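Local coordinates for protein geranyltranstransferase (Staphylococcus aureus, PDB 1RTR) that probably condenses isopentenyl diphosphate with allylic diphosphates to make farnesyl diphosphate, a precursor for isoprenoid biosynthesis, at residues 197-202 with 270-275. Residues are numbered along the deposited sequence; the frame is centred on the assembly and turned at random.
Sequences DTTKEH and TQIDEQ. Unlike the reference sequence in segment 197-202: Thr-198 (reference Ala).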
# COMPACT_ATOMS: atom_id res chain seq x y z
N ASP A 197 26.99 11.12 -0.74
CA ASP A 197 26.01 12.20 -0.91
C ASP A 197 26.05 12.91 -2.25
O ASP A 197 25.01 13.08 -2.89
CB ASP A 197 26.13 13.21 0.23
CG ASP A 197 25.67 12.65 1.55
OD1 ASP A 197 24.51 12.22 1.65
OD2 ASP A 197 26.40 12.57 2.55
N THR A 198 27.24 13.29 -2.69
CA THR A 198 27.34 14.03 -3.94
C THR A 198 27.07 13.19 -5.18
O THR A 198 26.50 13.72 -6.14
CB THR A 198 28.64 14.96 -4.04
OG1 THR A 198 29.30 14.78 -5.30
CG2 THR A 198 29.69 14.63 -2.98
N THR A 199 27.41 11.89 -5.16
CA THR A 199 26.94 10.97 -6.23
C THR A 199 25.42 10.80 -6.21
O THR A 199 24.78 10.72 -7.26
CB THR A 199 27.61 9.56 -6.13
OG1 THR A 199 29.04 9.70 -6.22
CG2 THR A 199 27.27 8.69 -7.35
N LYS A 200 24.84 10.75 -5.01
CA LYS A 200 23.39 10.72 -4.84
C LYS A 200 22.71 11.93 -5.48
O LYS A 200 21.71 11.79 -6.20
CB LYS A 200 23.01 10.60 -3.37
CG LYS A 200 23.04 9.19 -2.83
CD LYS A 200 22.71 9.18 -1.34
CE LYS A 200 22.97 7.82 -0.73
NZ LYS A 200 22.62 7.80 0.73
N GLU A 201 23.26 13.12 -5.24
CA GLU A 201 22.75 14.35 -5.84
C GLU A 201 22.68 14.28 -7.35
O GLU A 201 21.69 14.70 -7.94
CB GLU A 201 23.60 15.56 -5.45
CG GLU A 201 23.22 16.84 -6.19
CD GLU A 201 23.95 17.05 -7.52
OE1 GLU A 201 25.21 16.94 -7.55
OE2 GLU A 201 23.27 17.33 -8.55
N HIS A 202 23.73 13.79 -7.98
CA HIS A 202 23.76 13.73 -9.44
C HIS A 202 22.81 12.68 -9.97
O HIS A 202 22.23 12.85 -11.04
CB HIS A 202 25.18 13.46 -9.95
CG HIS A 202 26.15 14.56 -9.63
ND1 HIS A 202 27.12 14.44 -8.65
CD2 HIS A 202 26.30 15.80 -10.16
CE1 HIS A 202 27.82 15.55 -8.59
NE2 HIS A 202 27.35 16.40 -9.49
N THR A 270 27.93 12.85 -16.63
CA THR A 270 29.35 13.23 -16.75
C THR A 270 29.92 13.83 -15.46
O THR A 270 31.14 13.99 -15.34
CB THR A 270 29.63 14.20 -17.95
OG1 THR A 270 29.25 15.54 -17.60
CG2 THR A 270 28.79 13.87 -19.19
N GLN A 271 29.07 14.16 -14.50
CA GLN A 271 29.56 14.67 -13.23
C GLN A 271 29.72 13.58 -12.16
O GLN A 271 30.22 13.85 -11.06
CB GLN A 271 28.68 15.82 -12.73
CG GLN A 271 29.22 17.22 -13.03
CD GLN A 271 29.77 17.35 -14.45
OE1 GLN A 271 29.01 17.29 -15.42
NE2 GLN A 271 31.09 17.51 -14.57
N ILE A 272 29.29 12.36 -12.48
CA ILE A 272 29.45 11.24 -11.56
C ILE A 272 30.92 10.81 -11.56
O ILE A 272 31.52 10.67 -12.63
CB ILE A 272 28.49 10.08 -11.90
CG1 ILE A 272 27.11 10.36 -11.31
CG2 ILE A 272 29.02 8.75 -11.37
CD1 ILE A 272 25.97 9.73 -12.07
N ASP A 273 31.50 10.64 -10.37
CA ASP A 273 32.92 10.33 -10.24
C ASP A 273 33.33 9.04 -10.98
O ASP A 273 32.55 8.09 -11.10
CB ASP A 273 33.38 10.42 -8.76
CG ASP A 273 34.02 9.15 -8.23
OD1 ASP A 273 34.86 8.51 -8.93
OD2 ASP A 273 33.76 8.72 -7.08
N GLU A 274 34.57 9.05 -11.50
CA GLU A 274 34.97 8.15 -12.58
C GLU A 274 35.04 6.65 -12.27
O GLU A 274 35.06 5.82 -13.18
CB GLU A 274 36.27 8.65 -13.25
CG GLU A 274 37.57 8.25 -12.57
CD GLU A 274 38.63 7.79 -13.57
OE1 GLU A 274 39.36 8.67 -14.11
OE2 GLU A 274 38.72 6.56 -13.83
N GLN A 275 35.03 6.31 -10.98
CA GLN A 275 34.98 4.92 -10.53
C GLN A 275 33.67 4.21 -10.87
O GLN A 275 33.61 2.98 -10.85
CB GLN A 275 35.26 4.82 -9.03
CG GLN A 275 34.02 4.72 -8.16
CD GLN A 275 34.32 4.91 -6.70
OE1 GLN A 275 34.80 5.96 -6.29
NE2 GLN A 275 34.05 3.88 -5.90
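Thr-198 O is approached twice by His-202, whose ring carries the contact with Gln-271: the imidazole ND1 lies 2.7 Å from Thr-198 O, and the backbone N of His-202 is 3.3 Å from the same Thr-198 O. Both bonds are weak, the imidazole one because its N-H...O angle is only 116°. In the all-helical polyprenyl synthetase fold this places the first turn of helix 197-227 against the loop that links helices 245-270 and 279-289. The ring bends back to the carbonyl because CG sits beside the backbone N, opposite the carbonyl carbon (chi1 -64°).

The two faces of that imidazole meet different groups. Over one face, displaced toward the rim, Gln-271 O stands 3.8 Å above the ring plane of His-202. The opposite face meets the carboxylate carbon of Glu-201, with CD 3.7 Å above the same plane and likewise displaced toward the rim. Gln-271 CB lies over the same face as Gln-271 O, near the CD2-NE2 bond, 3.5 Å from His-202 CD2. Beyond that carbon the glutamine chain bends at chi2 and its end leads away from the helix. Outside the two segments, the His-202 side chain also touches Glu-268 of helix 245-270.

A nonpolar contact continues the interface on its buried side, where Ile-272 CG1 packs at 3.9 Å against His-202 CB and more loosely against Thr-199 CG2. Thr-199 and Ile-272 have the nearest CA atoms across the two segments, 5.9 Å apart. Thr-199 turns its methyl to this patch while OG1 hydrogen-bonds Asp-196, and its side chain also touches Phe-276. No hydrogen bond joins the segments. Within the loop, Asp-273 OD1 accepts from Gln-275 N in an Asx turn, an almost straight bond (173°) of 3.0 Å that arrives from above the carboxylate plane.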